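PDB 2QEE: BH0493 protein from Bacillus halodurans C-125, which binds zinc and is probably a metal-dependent hydrolase of the amidohydrolase superfamily. Local coordinates for residues C[11-14]-C[15-19]; C[5-8]-C[9-12]. All blocks are in the same frame, centred on the assembly; numbering follows the deposited sequence.

Contacts 1 and 2 are successive parts of one element, helix 8-21: contact 2 is its amino-terminal cap and first turn, contact 1 the turns that follow. They share Leu-11 and Ala-12, and their centres are 9 Å apart. They also touch directly, Lys-14 CD of contact 1 lying 4.2 Å from Ile-5 CD1 of contact 2. Both sit at the periphery, about 25 Å (contact 1) and 33 Å (contact 2) from centre to chain centre, away from the zinc bound by His-28, His-30 and Asp-357. Past the helix the chain runs through strand 24-26 to the two zinc-binding histidines. Helices 363-388 and 395-414 back both contacts.

Contact 1: C[11-14]-C[15-19]; sequences LAEK and VKNAV
Val-15 sits one turn after Leu-11 in the middle of the alpha-helix 8-21, and the two side chains run side by side, pointing the same way. Leu-11 CD1 touches Val-15 CG2 at 3.8 Å. CG2 is the branch beside the backbone N, because CG1 takes the position anti to it (chi1 172°), and this also sets CG2 close to the carbonyl oxygen of Leu-11. Together the pair makes an apolar strip facing the two C-terminal helices: both residues pack on Ile-398 of helix 395-414, while Tyr-383 meets Leu-11 and Leu-379 and Ile-380 meet Val-15 on helix 363-388. Ala-18 adds its methyl to the same Ile-398.

On the exposed side, Lys-16 can be followed outward from the backbone. Its CB is 3.4 Å from Ala-12 O, CG comes nearer at 3.3 Å, and CD is still within 3.5 Å of that oxygen. With CG beside the backbone N (chi1 -73°) and the chain extended beyond it, the methylenes pass along the carbonyl, and CE then reaches Ala-12 CB at 4.3 Å; NZ, at the tip, makes no close contact with 11-14. The lysine lays its aliphatic part back over the preceding turn.

Four successive i to i+4 bonds hold the backbone, from the amides of Val-15, Lys-16, Asn-17 and Ala-18 to the carbonyls of Leu-11, Ala-12, Glu-13 and Lys-14. All are nearly straight; the one from Lys-16 N to Ala-12 O has an N-H...O angle of 168°. Glu-13 is modelled in two conformers, which leaves its ion pair with Lys-14 NZ doubtful. Asn-17, with CG beside its backbone N, brings its amide back over the Glu-13 carbonyl: CG is 3.2 Å from Glu-13 O, but OD1 and that oxygen are both acceptors and form no bond.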
ATOM      1  N   LEU C  11       1.370 -10.961  28.854  1.00 13.66           N
ATOM      2  CA  LEU C  11       0.688  -9.908  28.115  1.00 13.79           C
ATOM      3  C   LEU C  11      -0.177 -10.549  27.013  1.00 12.52           C
ATOM      4  O   LEU C  11      -1.350 -10.182  26.854  1.00 13.03           O
ATOM      5  CB  LEU C  11       1.730  -9.005  27.454  1.00 15.74           C
ATOM      6  CG  LEU C  11       1.199  -7.867  26.523  1.00 13.73           C
ATOM      7  CD1 LEU C  11       0.340  -6.843  27.334  1.00 14.67           C
ATOM      8  CD2 LEU C  11       2.296  -7.240  25.750  1.00 14.71           C
ATOM      9  N   ALA C  12       0.400 -11.438  26.216  1.00 12.26           N
ATOM     10  CA  ALA C  12      -0.352 -12.038  25.093  1.00 13.78           C
ATOM     11  C   ALA C  12      -1.584 -12.774  25.626  1.00 17.03           C
ATOM     12  O   ALA C  12      -2.681 -12.615  25.086  1.00 16.32           O
ATOM     13  CB  ALA C  12       0.564 -12.956  24.290  1.00 14.51           C
ATOM     14  N   GLU C  13      -1.440 -13.538  26.716  1.00 17.52           N
ATOM     15  CA  GLU C  13      -2.559 -14.274  27.305  0.50 18.73           C
ATOM     16  C   GLU C  13      -3.654 -13.293  27.732  1.00 16.81           C
ATOM     17  O   GLU C  13      -4.839 -13.495  27.459  1.00 18.08           O
ATOM     18  CB  GLU C  13      -2.039 -15.062  28.521  0.50 17.36           C
ATOM     19  CG  GLU C  13      -3.055 -15.888  29.297  0.50 24.11           C
ATOM     20  CD  GLU C  13      -2.600 -16.088  30.760  0.50 21.77           C
ATOM     21  OE1 GLU C  13      -3.461 -15.982  31.685  0.50 30.97           O
ATOM     22  OE2 GLU C  13      -1.359 -16.328  30.982  0.50 27.72           O
ATOM     23  N   LYS C  14      -3.239 -12.233  28.425  1.00 13.23           N
ATOM     24  CA  LYS C  14      -4.168 -11.314  29.027  1.00 15.37           C
ATOM     25  C   LYS C  14      -4.892 -10.461  27.974  1.00 16.35           C
ATOM     26  O   LYS C  14      -6.116 -10.141  28.096  1.00 15.73           O
ATOM     27  CB  LYS C  14      -3.445 -10.485  30.087  1.00 19.14           C
ATOM     28  CG  LYS C  14      -3.150 -11.425  31.293  1.00 22.13           C
ATOM     29  CD  LYS C  14      -2.951 -10.698  32.606  1.00 35.86           C
ATOM     30  CE  LYS C  14      -2.635 -11.681  33.780  1.00 24.78           C
ATOM     31  NZ  LYS C  14      -3.150 -13.047  33.579  1.00 39.08           N
ATOM     32  N   VAL C  15      -4.135 -10.086  26.945  1.00 14.66           N
ATOM     33  CA  VAL C  15      -4.755  -9.313  25.847  1.00 13.70           C
ATOM     34  C   VAL C  15      -5.765 -10.182  25.134  1.00 13.32           C
ATOM     35  O   VAL C  15      -6.888  -9.719  24.878  1.00 13.97           O
ATOM     36  CB  VAL C  15      -3.730  -8.697  24.828  1.00 12.46           C
ATOM     37  CG1 VAL C  15      -4.479  -8.067  23.594  1.00 10.88           C
ATOM     38  CG2 VAL C  15      -2.868  -7.619  25.529  1.00  9.90           C
ATOM     39  N   LYS C  16      -5.363 -11.400  24.757  1.00 13.18           N
ATOM     40  CA  LYS C  16      -6.296 -12.311  24.074  1.00 14.95           C
ATOM     41  C   LYS C  16      -7.559 -12.542  24.918  1.00 17.36           C
ATOM     42  O   LYS C  16      -8.691 -12.500  24.391  1.00 16.68           O
ATOM     43  CB  LYS C  16      -5.616 -13.621  23.744  1.00 15.90           C
ATOM     44  CG  LYS C  16      -4.653 -13.479  22.636  1.00 21.26           C
ATOM     45  CD  LYS C  16      -3.795 -14.744  22.550  1.00 17.77           C
ATOM     46  CE  LYS C  16      -2.573 -14.455  21.691  1.00 28.72           C
ATOM     47  NZ  LYS C  16      -1.722 -15.636  21.349  1.00 32.08           N
ATOM     48  N   ASN C  17      -7.393 -12.767  26.218  1.00 17.00           N
ATOM     49  CA  ASN C  17      -8.566 -12.934  27.063  1.00 18.76           C
ATOM     50  C   ASN C  17      -9.443 -11.677  27.113  1.00 16.30           C
ATOM     51  O   ASN C  17     -10.682 -11.805  27.022  1.00 18.38           O
ATOM     52  CB  ASN C  17      -8.161 -13.318  28.496  1.00 20.11           C
ATOM     53  CG  ASN C  17      -7.561 -14.709  28.596  1.00 23.05           C
ATOM     54  OD1 ASN C  17      -6.886 -15.013  29.598  1.00 33.60           O
ATOM     55  ND2 ASN C  17      -7.832 -15.578  27.621  1.00 25.25           N
ATOM     56  N   ALA C  18      -8.857 -10.500  27.304  1.00 14.51           N
ATOM     57  CA  ALA C  18      -9.606  -9.255  27.344  1.00 14.90           C
ATOM     58  C   ALA C  18     -10.410  -9.062  26.022  1.00 15.13           C
ATOM     59  O   ALA C  18     -11.631  -8.730  26.042  1.00 15.02           O
ATOM     60  CB  ALA C  18      -8.673  -8.111  27.563  1.00 14.79           C
ATOM     61  N   VAL C  19      -9.738  -9.294  24.884  1.00 14.73           N
ATOM     62  CA  VAL C  19     -10.373  -9.108  23.553  1.00 13.41           C
ATOM     63  C   VAL C  19     -11.513 -10.088  23.368  1.00 16.51           C
ATOM     64  O   VAL C  19     -12.644  -9.698  23.004  1.00 15.39           O
ATOM     65  CB  VAL C  19      -9.315  -9.266  22.453  1.00 12.09           C
ATOM     66  CG1 VAL C  19      -9.991  -9.295  21.099  1.00 17.05           C
ATOM     67  CG2 VAL C  19      -8.439  -8.001  22.426  1.00 13.13           C
TER

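Contact 2: C[5-8]-C[9-12]; sequences INSR and EVLA
The carboxylate of Glu-9 is approached at one oxygen, OE2, by Ser-7 CB at 3.5 Å, while the guanidinium of Arg-8 reaches away from this turn. A bend at chi2 (92°) brings the carboxylate back toward the start of the helix, where OE2 is 3.7 Å from Arg-8 N. The guanidinium lies at the end of an extended chain and turns to helix 363-388, where NH2 forms a salt bridge with Asp-381 and NE has a weak, long ion pair with Asp-384.

Ser-7 is the N-cap of helix 8-21. Its OG stands between the backbone N and the carbonyl carbon (chi1 62°), which aims it at the first turn, where it accepts a hydrogen bond from Val-10 N, 3.2 Å from OG, with an N-H...O angle of 159°. The same oxygen is 3.4 Å from Val-10 CG2, so the valine methyl packs beside the cap. Regular helix bonding starts immediately, Leu-11 N giving its hydrogen to Ser-7 O and Ala-12 N to Arg-8 O.

Before the cap, Ile-5 turns CG2 onto the first turn, 3.6 Å from Leu-11 N and 3.8 Å from Leu-11 CB, with Val-10 CG1 at the margin. Ile-5 also packs on Ile-398 of helix 395-414, and backbone hydrogen bonds join Ile-5 to Val-393.

Replacing Ser-7 with an alanine removes OG and would probably cost Val-10 N its capping bond, leaving the first turn less firmly held. The hydroxyl stands in for the carbonyl that a preceding helical turn would have offered, and the nearby Glu-9 carboxylate probably adds a favourable negative charge at the positive end of the helix dipole.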
ATOM      1  N   ILE C   5       2.215  -6.070  34.231  1.00 22.60           N
ATOM      2  CA  ILE C   5       2.412  -7.291  33.420  1.00 20.19           C
ATOM      3  C   ILE C   5       3.877  -7.497  33.194  1.00 18.97           C
ATOM      4  O   ILE C   5       4.561  -6.630  32.610  1.00 21.36           O
ATOM      5  CB  ILE C   5       1.583  -7.191  32.085  1.00 20.16           C
ATOM      6  CG1 ILE C   5       0.111  -7.237  32.473  1.00 27.14           C
ATOM      7  CG2 ILE C   5       2.028  -8.326  31.159  1.00 21.26           C
ATOM      8  CD1 ILE C   5      -0.889  -7.235  31.380  1.00 23.01           C
ATOM      9  N   ASN C   6       4.383  -8.673  33.636  1.00 20.41           N
ATOM     10  CA  ASN C   6       5.821  -8.874  33.746  1.00 23.03           C
ATOM     11  C   ASN C   6       6.456  -9.509  32.520  1.00 20.99           C
ATOM     12  O   ASN C   6       7.699  -9.439  32.349  1.00 22.44           O
ATOM     13  CB  ASN C   6       6.139  -9.741  34.988  1.00 23.27           C
ATOM     14  CG  ASN C   6       7.614  -9.679  35.412  1.00 57.55           C
ATOM     15  OD1 ASN C   6       8.148  -8.620  35.765  1.00 36.86           O
ATOM     16  ND2 ASN C   6       8.259 -10.834  35.427  1.00 27.90           N
ATOM     17  N   SER C   7       5.648 -10.121  31.652  1.00 17.37           N
ATOM     18  CA  SER C   7       6.268 -10.670  30.449  1.00 14.24           C
ATOM     19  C   SER C   7       5.365 -10.548  29.231  1.00 13.94           C
ATOM     20  O   SER C   7       4.133 -10.396  29.383  1.00 14.64           O
ATOM     21  CB  SER C   7       6.561 -12.160  30.673  1.00 12.86           C
ATOM     22  OG  SER C   7       5.338 -12.868  30.892  1.00 14.93           O
ATOM     23  N   ARG C   8       5.989 -10.623  28.059  1.00 13.08           N
ATOM     24  CA  ARG C   8       5.251 -10.631  26.765  1.00 14.32           C
ATOM     25  C   ARG C   8       4.310 -11.835  26.670  1.00 15.22           C
ATOM     26  O   ARG C   8       3.212 -11.713  26.161  1.00 16.18           O
ATOM     27  CB  ARG C   8       6.162 -10.553  25.562  1.00 13.93           C
ATOM     28  CG  ARG C   8       5.345 -10.278  24.276  1.00 17.47           C
ATOM     29  CD  ARG C   8       6.250 -10.387  23.122  1.00 15.88           C
ATOM     30  NE  ARG C   8       5.677  -9.865  21.881  1.00 27.58           N
ATOM     31  CZ  ARG C   8       4.714 -10.409  21.173  1.00 28.80           C
ATOM     32  NH1 ARG C   8       4.109 -11.515  21.589  1.00 33.73           N
ATOM     33  NH2 ARG C   8       4.355  -9.823  20.026  1.00 22.12           N
ATOM     34  N   GLU C   9       4.697 -12.976  27.258  1.00 14.23           N
ATOM     35  CA  GLU C   9       3.829 -14.174  27.144  1.00 14.05           C
ATOM     36  C   GLU C   9       2.573 -13.972  27.973  1.00 14.79           C
ATOM     37  O   GLU C   9       1.460 -14.361  27.547  1.00 15.95           O
ATOM     38  CB  GLU C   9       4.599 -15.438  27.609  1.00 14.89           C
ATOM     39  CG  GLU C   9       5.788 -15.745  26.685  1.00 13.39           C
ATOM     40  CD  GLU C   9       7.117 -15.145  27.082  1.00 15.88           C
ATOM     41  OE1 GLU C   9       8.140 -15.664  26.586  1.00 18.10           O
ATOM     42  OE2 GLU C   9       7.181 -14.136  27.819  1.00 15.37           O
ATOM     43  N   VAL C  10       2.725 -13.384  29.162  1.00 14.31           N
ATOM     44  CA  VAL C  10       1.531 -13.110  30.003  1.00 15.54           C
ATOM     45  C   VAL C  10       0.695 -11.980  29.350  1.00 15.43           C
ATOM     46  O   VAL C  10      -0.519 -12.039  29.310  1.00 16.39           O
ATOM     47  CB  VAL C  10       1.891 -12.828  31.424  1.00 16.76           C
ATOM     48  CG1 VAL C  10       0.660 -12.281  32.226  1.00 19.33           C
ATOM     49  CG2 VAL C  10       2.447 -14.146  32.066  1.00 15.97           C
ATOM     50  N   LEU C  11       1.370 -10.961  28.854  1.00 13.66           N
ATOM     51  CA  LEU C  11       0.688  -9.908  28.115  1.00 13.79           C
ATOM     52  C   LEU C  11      -0.177 -10.549  27.013  1.00 12.52           C
ATOM     53  O   LEU C  11      -1.350 -10.182  26.854  1.00 13.03           O
ATOM     54  CB  LEU C  11       1.730  -9.005  27.454  1.00 15.74           C
ATOM     55  CG  LEU C  11       1.199  -7.867  26.523  1.00 13.73           C
ATOM     56  CD1 LEU C  11       0.340  -6.843  27.334  1.00 14.67           C
ATOM     57  CD2 LEU C  11       2.296  -7.240  25.750  1.00 14.71           C
ATOM     58  N   ALA C  12       0.400 -11.438  26.216  1.00 12.26           N
ATOM     59  CA  ALA C  12      -0.352 -12.038  25.093  1.00 13.78           C
ATOM     60  C   ALA C  12      -1.584 -12.774  25.626  1.00 17.03           C
ATOM     61  O   ALA C  12      -2.681 -12.615  25.086  1.00 16.32           O
ATOM     62  CB  ALA C  12       0.564 -12.956  24.290  1.00 14.51           C
TER